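DUF5012 domain-containing protein (Bacteroides thetaiotaomicron, PDB 5FQ8) is of unknown function but, as a lipoprotein carrying an Ig-like bacterial surface domain, is probably anchored in a membrane and exposed at the cell surface. Local coordinates at residues Asp150-Lys156 against Glu169-Trp175; Ile133-Leu137 against Lys195-Ala199; Ser50-Gly55 against Asn66-Tyr72. All coordinates share one frame; numbering follows the deposited sequence.

Contact 1 (Asp150-Lys156 against Glu169-Trp175); sequences DYAMVGK and ESYVAGW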
ATOM      1  N   ASP G 150      16.982 -21.444  52.362  1.00 60.04           N
ATOM      2  CA  ASP G 150      17.952 -20.658  53.112  1.00 59.63           C
ATOM      3  C   ASP G 150      17.261 -19.557  53.892  1.00 56.44           C
ATOM      4  O   ASP G 150      17.669 -19.221  55.008  1.00 53.46           O
ATOM      5  CB  ASP G 150      18.998 -20.067  52.172  1.00 55.89           C
ATOM      6  CG  ASP G 150      20.019 -21.078  51.749  1.00 50.32           C
ATOM      7  OD1 ASP G 150      20.276 -22.005  52.534  1.00 51.06           O
ATOM      8  OD2 ASP G 150      20.558 -20.953  50.638  1.00 49.17           O
ATOM      9  N   TYR G 151      16.187 -19.014  53.339  1.00 53.47           N
ATOM     10  CA  TYR G 151      15.418 -17.985  54.028  1.00 55.12           C
ATOM     11  C   TYR G 151      14.249 -18.567  54.802  1.00 56.16           C
ATOM     12  O   TYR G 151      13.146 -18.021  54.794  1.00 57.81           O
ATOM     13  CB  TYR G 151      14.957 -16.941  53.022  1.00 56.03           C
ATOM     14  CG  TYR G 151      16.102 -16.309  52.269  1.00 61.00           C
ATOM     15  CD1 TYR G 151      16.649 -16.932  51.152  1.00 60.83           C
ATOM     16  CD2 TYR G 151      16.650 -15.105  52.680  1.00 65.44           C
ATOM     17  CE1 TYR G 151      17.699 -16.372  50.460  1.00 61.26           C
ATOM     18  CE2 TYR G 151      17.697 -14.536  51.991  1.00 61.34           C
ATOM     19  CZ  TYR G 151      18.218 -15.176  50.881  1.00 59.16           C
ATOM     20  OH  TYR G 151      19.263 -14.618  50.189  1.00 59.96           O
ATOM     21  N   ALA G 152      14.476 -19.694  55.466  1.00 57.59           N
ATOM     22  CA  ALA G 152      13.563 -20.255  56.447  1.00 59.58           C
ATOM     23  C   ALA G 152      14.250 -20.227  57.803  1.00 66.08           C
ATOM     24  O   ALA G 152      15.468 -20.401  57.889  1.00 65.47           O
ATOM     25  CB  ALA G 152      13.169 -21.682  56.086  1.00 57.40           C
ATOM     26  N   MET G 153      13.474 -20.007  58.862  1.00 66.42           N
ATOM     27  CA  MET G 153      14.049 -19.791  60.189  1.00 76.47           C
ATOM     28  C   MET G 153      14.028 -21.097  60.967  1.00 72.93           C
ATOM     29  O   MET G 153      13.074 -21.407  61.674  1.00 74.19           O
ATOM     30  CB  MET G 153      13.294 -18.697  60.922  1.00 65.41           C
ATOM     31  CG  MET G 153      13.924 -18.316  62.239  1.00 67.61           C
ATOM     32  SD  MET G 153      13.117 -16.898  62.970  1.00 71.66           S
ATOM     33  CE  MET G 153      12.770 -17.576  64.576  1.00 77.26           C
ATOM     34  N   VAL G 154      15.108 -21.863  60.857  1.00 76.37           N
ATOM     35  CA  VAL G 154      15.208 -23.146  61.542  1.00 78.77           C
ATOM     36  C   VAL G 154      15.446 -22.902  63.023  1.00 84.74           C
ATOM     37  O   VAL G 154      15.697 -21.767  63.437  1.00 86.75           O
ATOM     38  CB  VAL G 154      16.324 -24.012  60.934  1.00 76.26           C
ATOM     39  CG1 VAL G 154      16.096 -24.185  59.451  1.00 75.86           C
ATOM     40  CG2 VAL G 154      17.674 -23.382  61.185  1.00 80.00           C
ATOM     41  N   GLY G 155      15.360 -23.951  63.828  1.00 84.61           N
ATOM     42  CA  GLY G 155      15.649 -23.831  65.241  1.00 81.76           C
ATOM     43  C   GLY G 155      15.054 -24.990  66.015  1.00 79.10           C
ATOM     44  O   GLY G 155      14.513 -25.929  65.440  1.00 77.46           O
ATOM     45  N   LYS G 156      15.180 -24.901  67.339  1.00 83.36           N
ATOM     46  CA  LYS G 156      14.629 -25.896  68.249  1.00 83.08           C
ATOM     47  C   LYS G 156      13.762 -25.212  69.298  1.00 82.16           C
ATOM     48  O   LYS G 156      13.917 -24.021  69.580  1.00 85.83           O
ATOM     49  CB  LYS G 156      15.733 -26.709  68.941  1.00 82.43           C
ATOM     50  CG  LYS G 156      16.872 -27.121  68.027  1.00 72.66           C
ATOM     51  CD  LYS G 156      17.707 -28.249  68.619  1.00 75.64           C
ATOM     52  CE  LYS G 156      19.032 -28.390  67.883  1.00 75.57           C
ATOM     53  NZ  LYS G 156      19.464 -29.804  67.683  1.00 77.56           N
ATOM     54  N   GLU G 169      16.763 -22.318  69.990  1.00 90.98           N
ATOM     55  CA  GLU G 169      17.715 -21.846  68.999  1.00 93.93           C
ATOM     56  C   GLU G 169      16.935 -21.447  67.756  1.00 88.24           C
ATOM     57  O   GLU G 169      15.837 -21.954  67.517  1.00 91.56           O
ATOM     58  CB  GLU G 169      18.755 -22.940  68.702  1.00 91.55           C
ATOM     59  CG  GLU G 169      19.578 -22.780  67.436  1.00 85.81           C
ATOM     60  CD  GLU G 169      20.757 -21.836  67.592  1.00 88.54           C
ATOM     61  OE1 GLU G 169      20.621 -20.819  68.301  1.00 95.36           O
ATOM     62  OE2 GLU G 169      21.827 -22.121  67.007  1.00 97.13           O
ATOM     63  N   SER G 170      17.484 -20.500  66.996  1.00 88.07           N
ATOM     64  CA  SER G 170      16.886 -20.106  65.728  1.00 87.79           C
ATOM     65  C   SER G 170      17.953 -19.476  64.851  1.00 83.13           C
ATOM     66  O   SER G 170      18.843 -18.779  65.344  1.00 80.30           O
ATOM     67  CB  SER G 170      15.737 -19.124  65.914  1.00 88.19           C
ATOM     68  OG  SER G 170      16.229 -17.801  65.829  1.00 80.48           O
ATOM     69  N   TYR G 171      17.843 -19.710  63.545  1.00 76.38           N
ATOM     70  CA  TYR G 171      18.869 -19.255  62.615  1.00 74.53           C
ATOM     71  C   TYR G 171      18.304 -19.185  61.204  1.00 74.48           C
ATOM     72  O   TYR G 171      17.691 -20.147  60.733  1.00 74.87           O
ATOM     73  CB  TYR G 171      20.077 -20.190  62.651  1.00 79.28           C
ATOM     74  CG  TYR G 171      21.236 -19.707  61.830  1.00 79.30           C
ATOM     75  CD1 TYR G 171      22.026 -18.660  62.272  1.00 81.53           C
ATOM     76  CD2 TYR G 171      21.547 -20.298  60.616  1.00 74.69           C
ATOM     77  CE1 TYR G 171      23.091 -18.211  61.528  1.00 79.34           C
ATOM     78  CE2 TYR G 171      22.612 -19.855  59.862  1.00 71.69           C
ATOM     79  CZ  TYR G 171      23.381 -18.810  60.325  1.00 74.54           C
ATOM     80  OH  TYR G 171      24.448 -18.357  59.589  1.00 76.24           O
ATOM     81  N   VAL G 172      18.521 -18.055  60.536  1.00 78.12           N
ATOM     82  CA  VAL G 172      18.171 -17.871  59.130  1.00 73.94           C
ATOM     83  C   VAL G 172      19.466 -17.754  58.347  1.00 73.95           C
ATOM     84  O   VAL G 172      20.196 -16.767  58.481  1.00 77.12           O
ATOM     85  CB  VAL G 172      17.300 -16.632  58.906  1.00 71.80           C
ATOM     86  CG1 VAL G 172      17.083 -16.419  57.426  1.00 68.55           C
ATOM     87  CG2 VAL G 172      15.988 -16.780  59.612  1.00 74.88           C
ATOM     88  N   ALA G 173      19.747 -18.750  57.518  1.00 75.35           N
ATOM     89  CA  ALA G 173      20.944 -18.696  56.697  1.00 76.21           C
ATOM     90  C   ALA G 173      20.759 -17.680  55.581  1.00 78.51           C
ATOM     91  O   ALA G 173      19.691 -17.586  54.976  1.00 80.89           O
ATOM     92  CB  ALA G 173      21.257 -20.074  56.119  1.00 77.34           C
ATOM     93  N   GLY G 174      21.796 -16.896  55.327  1.00 79.78           N
ATOM     94  CA  GLY G 174      21.772 -15.944  54.241  1.00 79.69           C
ATOM     95  C   GLY G 174      21.432 -14.530  54.644  1.00 77.84           C
ATOM     96  O   GLY G 174      21.512 -13.630  53.801  1.00 80.04           O
ATOM     97  N   TRP G 175      21.055 -14.305  55.896  1.00 82.66           N
ATOM     98  CA  TRP G 175      20.823 -12.956  56.374  1.00 85.16           C
ATOM     99  C   TRP G 175      21.555 -12.637  57.661  1.00 85.01           C
ATOM    100  O   TRP G 175      21.652 -11.458  58.011  1.00 91.30           O
ATOM    101  CB  TRP G 175      19.322 -12.702  56.574  1.00 74.63           C
ATOM    102  CG  TRP G 175      18.676 -12.002  55.413  1.00 76.49           C
ATOM    103  CD1 TRP G 175      19.292 -11.222  54.482  1.00 78.80           C
ATOM    104  CD2 TRP G 175      17.290 -12.028  55.059  1.00 78.23           C
ATOM    105  NE1 TRP G 175      18.377 -10.758  53.573  1.00 82.18           N
ATOM    106  CE2 TRP G 175      17.139 -11.239  53.905  1.00 81.64           C
ATOM    107  CE3 TRP G 175      16.162 -12.641  55.606  1.00 80.34           C
ATOM    108  CZ2 TRP G 175      15.908 -11.048  53.289  1.00 82.04           C
ATOM    109  CZ3 TRP G 175      14.939 -12.450  54.993  1.00 82.40           C
ATOM    110  CH2 TRP G 175      14.821 -11.660  53.848  1.00 81.86           C
TER
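V154 and Y171 form a hydrogen-bonded pair in the antiparallel beta hairpin of strands 154-159 and 165-171, whose short segments here run at 175° to each other. Y171 N donates to V154 O at 3.0 Å; the return bond from V154 N to Y171 O is weak. K156 N holds E169 O at 3.0 Å, and between these two pairs G155 faces S170 as a non-hydrogen-bonded pair. The buried side is packed around M153 and V172. M153 CB lies 3.6 Å from V172 CG2; CG, anti to the backbone N (chi1 -174°), is 3.7 Å from the same methyl, and a bend at chi3 carries CE to 3.6 Å from S170 CB. The same methionine also touches V198 and M179, so this side belongs to the domain interior. The side bearing V154, K156, E169 and Y171 is looser: E169 and Y171 are exposed, and their far ends, like that of K156, lead away from the partner strand, while V154 CG2 and Y171 CB are 4.3 Å apart. Beyond the strands, the Y151 ring makes a T-shaped stack on W175, planes at 81°, and Y141 meets the indole edge-to-face as well. Y151 CE2 sits above the centre of the indole, 3.9 Å from W175 CE2.

Contact 2 (Ile133-Leu137 against Lys195-Ala199); sequences ISDFL and KWTVA
The loop that leaves strand 130-133 is joined to strand 193-200, in the interior of the C-terminal beta domain, by F136 and W196. A chi1 of 65° puts W196 CG between the backbone N and the carbonyl carbon, directing the indole at the F136 carbonyl. W196 NE1 donates to F136 O at 2.6 Å, in a bond bent to 143° at the hydrogen, with the donor tilted 18° from the carbonyl plane. The F136 ring turns its edge to one face of the same indole in a T-shaped stack, CD1 lying 4.0 Å from W196 CE2. At the far end of the indole, W196 CH2 meets I133 CD1 at 3.9 Å. Further along both segments, L137 CD2 crosses V198 CG1 at 3.8 Å. The loop side is shaped by an Asx turn in which D135 OD1 accepts from L137 N at 3.0 Å, L137 N approaching from above the carboxylate plane; D135 OD1 also accepts from M153 N. A leucine in place of W196 would probably leave F136 O without its donor and open a gap beside the F136 ring edge and I133 CD1, where the indole had packed. Every residue touching across the contact is buried, so the indole N-H both satisfies its own polarity and pays for the loop carbonyl, which apolar packing alone could not do.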
ATOM      1  N   ILE G 133      12.052 -27.494  64.259  1.00 79.02           N
ATOM      2  CA  ILE G 133      11.107 -26.738  63.447  1.00 78.16           C
ATOM      3  C   ILE G 133      11.843 -26.224  62.222  1.00 77.12           C
ATOM      4  O   ILE G 133      12.919 -25.628  62.343  1.00 77.82           O
ATOM      5  CB  ILE G 133      10.475 -25.579  64.242  1.00 81.73           C
ATOM      6  CG1 ILE G 133       9.695 -24.648  63.319  1.00 81.90           C
ATOM      7  CG2 ILE G 133      11.530 -24.807  65.002  1.00 83.25           C
ATOM      8  CD1 ILE G 133       8.306 -25.122  63.012  1.00 79.49           C
ATOM      9  N   SER G 134      11.265 -26.452  61.049  1.00 73.07           N
ATOM     10  CA  SER G 134      11.946 -26.094  59.816  1.00 69.35           C
ATOM     11  C   SER G 134      11.783 -24.628  59.451  1.00 72.32           C
ATOM     12  O   SER G 134      12.591 -24.111  58.676  1.00 73.26           O
ATOM     13  CB  SER G 134      11.435 -26.951  58.670  1.00 67.00           C
ATOM     14  OG  SER G 134      10.049 -26.742  58.497  1.00 66.46           O
ATOM     15  N   ASP G 135      10.760 -23.951  59.977  1.00 74.82           N
ATOM     16  CA  ASP G 135      10.554 -22.545  59.647  1.00 76.30           C
ATOM     17  C   ASP G 135       9.632 -21.939  60.705  1.00 80.88           C
ATOM     18  O   ASP G 135       8.420 -22.176  60.683  1.00 84.15           O
ATOM     19  CB  ASP G 135       9.973 -22.391  58.245  1.00 69.43           C
ATOM     20  CG  ASP G 135      10.135 -20.990  57.699  1.00 69.92           C
ATOM     21  OD1 ASP G 135      10.552 -20.098  58.462  1.00 62.38           O
ATOM     22  OD2 ASP G 135       9.843 -20.786  56.504  1.00 70.66           O
ATOM     23  N   PHE G 136      10.212 -21.163  61.617  1.00 76.54           N
ATOM     24  CA  PHE G 136       9.401 -20.418  62.571  1.00 89.28           C
ATOM     25  C   PHE G 136       8.527 -19.375  61.903  1.00 70.84           C
ATOM     26  O   PHE G 136       7.611 -18.862  62.548  1.00 75.20           O
ATOM     27  CB  PHE G 136      10.282 -19.713  63.591  1.00 71.11           C
ATOM     28  CG  PHE G 136      10.484 -20.475  64.859  1.00 73.06           C
ATOM     29  CD1 PHE G 136       9.413 -20.793  65.667  1.00 74.69           C
ATOM     30  CD2 PHE G 136      11.755 -20.842  65.261  1.00 71.07           C
ATOM     31  CE1 PHE G 136       9.602 -21.484  66.838  1.00 76.14           C
ATOM     32  CE2 PHE G 136      11.953 -21.529  66.430  1.00 72.85           C
ATOM     33  CZ  PHE G 136      10.876 -21.854  67.223  1.00 76.05           C
ATOM     34  N   LEU G 137       8.801 -19.022  60.650  1.00 69.07           N
ATOM     35  CA  LEU G 137       8.072 -17.962  59.975  1.00 70.56           C
ATOM     36  C   LEU G 137       6.951 -18.488  59.098  1.00 70.00           C
ATOM     37  O   LEU G 137       6.377 -17.718  58.328  1.00 72.30           O
ATOM     38  CB  LEU G 137       9.022 -17.112  59.131  1.00 69.42           C
ATOM     39  CG  LEU G 137      10.264 -16.503  59.777  1.00 69.90           C
ATOM     40  CD1 LEU G 137      11.042 -15.701  58.755  1.00 68.80           C
ATOM     41  CD2 LEU G 137       9.901 -15.631  60.960  1.00 73.60           C
ATOM     42  N   LYS G 195       0.222 -22.052  68.312  1.00 94.39           N
ATOM     43  CA  LYS G 195       0.274 -20.629  68.020  1.00 95.60           C
ATOM     44  C   LYS G 195       1.649 -20.087  68.370  1.00 94.10           C
ATOM     45  O   LYS G 195       2.277 -20.537  69.332  1.00 93.96           O
ATOM     46  CB  LYS G 195      -0.783 -19.853  68.818  1.00104.31           C
ATOM     47  CG  LYS G 195      -0.616 -19.974  70.335  1.00107.76           C
ATOM     48  CD  LYS G 195      -0.981 -18.709  71.109  1.00103.93           C
ATOM     49  CE  LYS G 195      -2.468 -18.430  71.123  1.00114.67           C
ATOM     50  NZ  LYS G 195      -2.870 -17.561  69.991  1.00107.79           N
ATOM     51  N   TRP G 196       2.111 -19.118  67.587  1.00103.17           N
ATOM     52  CA  TRP G 196       3.240 -18.316  68.027  1.00 90.81           C
ATOM     53  C   TRP G 196       3.254 -17.022  67.240  1.00 91.56           C
ATOM     54  O   TRP G 196       2.763 -16.958  66.110  1.00 90.44           O
ATOM     55  CB  TRP G 196       4.578 -19.062  67.895  1.00 93.11           C
ATOM     56  CG  TRP G 196       5.030 -19.420  66.495  1.00 89.02           C
ATOM     57  CD1 TRP G 196       5.531 -18.575  65.553  1.00 82.24           C
ATOM     58  CD2 TRP G 196       5.068 -20.728  65.919  1.00 80.24           C
ATOM     59  NE1 TRP G 196       5.851 -19.268  64.420  1.00 78.71           N
ATOM     60  CE2 TRP G 196       5.572 -20.593  64.616  1.00 77.45           C
ATOM     61  CE3 TRP G 196       4.705 -21.995  66.371  1.00 79.74           C
ATOM     62  CZ2 TRP G 196       5.727 -21.683  63.761  1.00 74.49           C
ATOM     63  CZ3 TRP G 196       4.852 -23.073  65.522  1.00 76.60           C
ATOM     64  CH2 TRP G 196       5.361 -22.912  64.233  1.00 73.93           C
ATOM     65  N   THR G 197       3.772 -15.984  67.878  1.00 93.81           N
ATOM     66  CA  THR G 197       4.147 -14.751  67.209  1.00 94.24           C
ATOM     67  C   THR G 197       5.631 -14.563  67.448  1.00117.79           C
ATOM     68  O   THR G 197       6.103 -14.733  68.576  1.00 93.95           O
ATOM     69  CB  THR G 197       3.364 -13.548  67.732  1.00 98.95           C
ATOM     70  OG1 THR G 197       3.619 -13.392  69.129  1.00101.64           O
ATOM     71  CG2 THR G 197       1.879 -13.735  67.506  1.00100.78           C
ATOM     72  N   VAL G 198       6.363 -14.250  66.388  1.00 97.88           N
ATOM     73  CA  VAL G 198       7.811 -14.126  66.450  1.00 93.57           C
ATOM     74  C   VAL G 198       8.199 -12.786  65.846  1.00 98.70           C
ATOM     75  O   VAL G 198       7.590 -12.337  64.869  1.00103.32           O
ATOM     76  CB  VAL G 198       8.501 -15.306  65.732  1.00 96.13           C
ATOM     77  CG1 VAL G 198       8.061 -15.388  64.284  1.00 81.91           C
ATOM     78  CG2 VAL G 198      10.007 -15.201  65.853  1.00 82.78           C
ATOM     79  N   ALA G 199       9.188 -12.134  66.453  1.00101.19           N
ATOM     80  CA  ALA G 199       9.644 -10.814  66.040  1.00105.75           C
ATOM     81  C   ALA G 199      11.012 -10.927  65.380  1.00103.46           C
ATOM     82  O   ALA G 199      11.917 -11.572  65.922  1.00103.98           O
ATOM     83  CB  ALA G 199       9.705  -9.860  67.233  1.00123.04           C
TER

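Contact 3 (Ser50-Gly55 against Asn66-Tyr72); sequences SVQIKG and NLVYAAY
V51 lies just ahead of strand 52-54 and packs against A71 and Y69 of strand 63-72, the neighbour with which this strand forms a beta hairpin in the Ig-like domain. Its two methyls divide the work: CG2 reaches A71 CB at 4.1 Å, while CG1 sits at the edge of the Y69 ring. At Q52 the strand pairing begins. Q52 N donates to A70 O at 2.7 Å and A70 N returns a bond to Q52 O at 2.9 Å. The Q52 side chain lies on the other side of the sheet from V51 and extends beyond CG; chi1 of -58° sets CG anti to the carbonyl carbon, and the amide crosses Y72 with its plane 46° from the ring. OE1 comes to the ring edge, near its plane, at Y72 CE2. I53, facing the same way as V51, runs alongside Y69, CD1 being 3.5 Å from Y69 CE2, and its CG2 lies over one face of that ring toward the rim. K54 repeats the pattern of Q52: K54 N to V68 O at 2.9 Å and V68 N to K54 O at 2.8 Å. G55 leaves the strand, its O 3.7 Å from L67 CD2. The strand segments run at 157° to each other, and 52-54 is the outermost strand of its sheet within the chain. The four backbone bonds of the Q52-A70 and K54-V68 pairs set the register, and the side chains sort by chemistry: the largely apolar V51, I53 and Y69 pack toward strand 38-42, where Y38 lies and Y69 OH is bonded to E35, whereas the polar side chains of Q52 and K54 keep to the other face, at the surface.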
ATOM      1  N   SER G  50      18.548 -46.920  36.567  1.00 43.41           N
ATOM      2  CA  SER G  50      19.882 -46.341  36.576  1.00 46.82           C
ATOM      3  C   SER G  50      20.052 -45.245  37.606  1.00 38.27           C
ATOM      4  O   SER G  50      21.163 -44.741  37.773  1.00 37.79           O
ATOM      5  CB  SER G  50      20.228 -45.778  35.197  1.00 53.90           C
ATOM      6  OG  SER G  50      20.394 -46.821  34.258  1.00 62.89           O
ATOM      7  N   VAL G  51      18.984 -44.856  38.287  1.00 38.80           N
ATOM      8  CA  VAL G  51      19.062 -43.743  39.216  1.00 38.69           C
ATOM      9  C   VAL G  51      19.951 -44.140  40.378  1.00 38.57           C
ATOM     10  O   VAL G  51      19.834 -45.244  40.918  1.00 45.61           O
ATOM     11  CB  VAL G  51      17.659 -43.344  39.699  1.00 40.53           C
ATOM     12  CG1 VAL G  51      17.742 -42.246  40.737  1.00 38.91           C
ATOM     13  CG2 VAL G  51      16.782 -42.912  38.528  1.00 41.41           C
ATOM     14  N   GLN G  52      20.859 -43.257  40.747  1.00 38.10           N
ATOM     15  CA  GLN G  52      21.674 -43.443  41.931  1.00 45.41           C
ATOM     16  C   GLN G  52      21.065 -42.646  43.073  1.00 39.47           C
ATOM     17  O   GLN G  52      20.442 -41.604  42.856  1.00 35.96           O
ATOM     18  CB  GLN G  52      23.121 -43.004  41.677  1.00 54.39           C
ATOM     19  CG  GLN G  52      23.808 -43.733  40.520  1.00 65.52           C
ATOM     20  CD  GLN G  52      25.116 -43.081  40.070  1.00 68.52           C
ATOM     21  OE1 GLN G  52      25.650 -42.194  40.739  1.00 69.80           O
ATOM     22  NE2 GLN G  52      25.634 -43.525  38.925  1.00 67.09           N
ATOM     23  N   ILE G  53      21.221 -43.157  44.293  1.00 37.34           N
ATOM     24  CA  ILE G  53      20.711 -42.495  45.488  1.00 37.32           C
ATOM     25  C   ILE G  53      21.824 -42.388  46.513  1.00 46.94           C
ATOM     26  O   ILE G  53      22.340 -43.411  46.974  1.00 44.22           O
ATOM     27  CB  ILE G  53      19.520 -43.242  46.097  1.00 38.02           C
ATOM     28  CG1 ILE G  53      18.457 -43.494  45.045  1.00 37.92           C
ATOM     29  CG2 ILE G  53      18.921 -42.426  47.202  1.00 38.08           C
ATOM     30  CD1 ILE G  53      17.357 -44.368  45.546  1.00 39.87           C
ATOM     31  N   LYS G  54      22.170 -41.161  46.893  1.00 44.97           N
ATOM     32  CA  LYS G  54      23.174 -40.917  47.923  1.00 48.51           C
ATOM     33  C   LYS G  54      22.489 -40.523  49.225  1.00 45.35           C
ATOM     34  O   LYS G  54      21.632 -39.634  49.240  1.00 38.00           O
ATOM     35  CB  LYS G  54      24.164 -39.837  47.480  1.00 52.96           C
ATOM     36  CG  LYS G  54      25.156 -40.314  46.405  1.00 53.25           C
ATOM     37  CD  LYS G  54      25.938 -39.166  45.758  1.00 50.37           C
ATOM     38  CE  LYS G  54      26.934 -39.675  44.708  1.00 47.79           C
ATOM     39  NZ  LYS G  54      27.943 -40.595  45.299  1.00 50.27           N
ATOM     40  N   GLY G  55      22.855 -41.203  50.302  1.00 51.37           N
ATOM     41  CA  GLY G  55      22.265 -40.999  51.609  1.00 40.28           C
ATOM     42  C   GLY G  55      21.635 -42.269  52.141  1.00 43.65           C
ATOM     43  O   GLY G  55      21.431 -43.246  51.426  1.00 41.96           O
ATOM     44  N   ASN G  66      18.922 -36.846  54.561  1.00 62.83           N
ATOM     45  CA  ASN G  66      18.737 -36.369  53.195  1.00 58.46           C
ATOM     46  C   ASN G  66      19.154 -37.447  52.204  1.00 52.83           C
ATOM     47  O   ASN G  66      20.244 -38.015  52.322  1.00 49.34           O
ATOM     48  CB  ASN G  66      19.551 -35.103  52.943  1.00 51.92           C
ATOM     49  CG  ASN G  66      19.029 -33.920  53.704  1.00 48.85           C
ATOM     50  OD1 ASN G  66      18.224 -33.152  53.192  1.00 47.74           O
ATOM     51  ND2 ASN G  66      19.486 -33.761  54.937  1.00 49.03           N
ATOM     52  N   LEU G  67      18.292 -37.712  51.227  1.00 44.36           N
ATOM     53  CA  LEU G  67      18.574 -38.639  50.142  1.00 38.42           C
ATOM     54  C   LEU G  67      18.607 -37.860  48.842  1.00 37.90           C
ATOM     55  O   LEU G  67      17.717 -37.051  48.583  1.00 37.32           O
ATOM     56  CB  LEU G  67      17.522 -39.734  50.067  1.00 38.86           C
ATOM     57  CG  LEU G  67      17.263 -40.569  51.312  1.00 40.03           C
ATOM     58  CD1 LEU G  67      15.790 -40.879  51.405  1.00 43.49           C
ATOM     59  CD2 LEU G  67      18.051 -41.845  51.244  1.00 40.28           C
ATOM     60  N   VAL G  68      19.635 -38.092  48.036  1.00 38.77           N
ATOM     61  CA  VAL G  68      19.799 -37.405  46.760  1.00 36.33           C
ATOM     62  C   VAL G  68      19.618 -38.417  45.640  1.00 35.64           C
ATOM     63  O   VAL G  68      20.329 -39.423  45.580  1.00 35.88           O
ATOM     64  CB  VAL G  68      21.158 -36.703  46.666  1.00 38.64           C
ATOM     65  CG1 VAL G  68      21.367 -36.160  45.270  1.00 37.83           C
ATOM     66  CG2 VAL G  68      21.208 -35.581  47.656  1.00 36.12           C
ATOM     67  N   TYR G  69      18.657 -38.151  44.767  1.00 38.44           N
ATOM     68  CA  TYR G  69      18.355 -39.004  43.629  1.00 35.27           C
ATOM     69  C   TYR G  69      18.932 -38.377  42.371  1.00 34.56           C
ATOM     70  O   TYR G  69      18.771 -37.174  42.143  1.00 38.66           O
ATOM     71  CB  TYR G  69      16.848 -39.180  43.461  1.00 35.75           C
ATOM     72  CG  TYR G  69      16.131 -39.839  44.600  1.00 36.63           C
ATOM     73  CD1 TYR G  69      15.786 -39.126  45.732  1.00 36.98           C
ATOM     74  CD2 TYR G  69      15.752 -41.167  44.528  1.00 38.12           C
ATOM     75  CE1 TYR G  69      15.108 -39.718  46.762  1.00 37.92           C
ATOM     76  CE2 TYR G  69      15.075 -41.759  45.554  1.00 38.23           C
ATOM     77  CZ  TYR G  69      14.760 -41.030  46.667  1.00 38.51           C
ATOM     78  OH  TYR G  69      14.087 -41.631  47.689  1.00 39.57           O
ATOM     79  N   ALA G  70      19.581 -39.187  41.546  1.00 37.80           N
ATOM     80  CA  ALA G  70      20.178 -38.647  40.335  1.00 39.00           C
ATOM     81  C   ALA G  70      20.239 -39.708  39.249  1.00 35.65           C
ATOM     82  O   ALA G  70      20.411 -40.898  39.519  1.00 40.64           O
ATOM     83  CB  ALA G  70      21.579 -38.095  40.608  1.00 41.44           C
ATOM     84  N   ALA G  71      20.105 -39.257  38.020  1.00 34.10           N
ATOM     85  CA  ALA G  71      20.268 -40.100  36.853  1.00 34.54           C
ATOM     86  C   ALA G  71      21.192 -39.379  35.894  1.00 34.79           C
ATOM     87  O   ALA G  71      21.203 -38.150  35.837  1.00 39.56           O
ATOM     88  CB  ALA G  71      18.937 -40.400  36.180  1.00 35.00           C
ATOM     89  N   TYR G  72      21.968 -40.143  35.140  1.00 36.86           N
ATOM     90  CA  TYR G  72      23.066 -39.565  34.390  1.00 39.88           C
ATOM     91  C   TYR G  72      22.944 -39.838  32.899  1.00 43.51           C
ATOM     92  O   TYR G  72      22.437 -40.874  32.468  1.00 41.50           O
ATOM     93  CB  TYR G  72      24.399 -40.080  34.903  1.00 45.51           C
ATOM     94  CG  TYR G  72      24.762 -39.567  36.280  1.00 37.04           C
ATOM     95  CD1 TYR G  72      25.309 -38.302  36.443  1.00 39.67           C
ATOM     96  CD2 TYR G  72      24.565 -40.346  37.410  1.00 38.50           C
ATOM     97  CE1 TYR G  72      25.645 -37.827  37.687  1.00 38.78           C
ATOM     98  CE2 TYR G  72      24.897 -39.874  38.658  1.00 39.61           C
ATOM     99  CZ  TYR G  72      25.436 -38.612  38.791  1.00 41.04           C
ATOM    100  OH  TYR G  72      25.774 -38.127  40.029  1.00 39.68           O
TER

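In the fold
Contacts 1 and 2 are neighbours in the C-terminal domain, with centres about 10 Å apart, and they touch. M153 O lies 2.9 Å from F136 N, a probable hydrogen bond that ties the 150-156 segment to the loop 133-137, and A152 CB packs against D135 OD2. The hairpin of contact 1 falls within the chain interval spanned by contact 2, and both reach the same antiparallel sheet. Contact 3 stands apart in the Ig-like domain, its centre about 27 Å from that of contact 1 and about 32 Å from that of contact 2; its nearest atoms are about 11 Å from either, without contact. At contact 1, W175 also packs on the backbone of another protein chain.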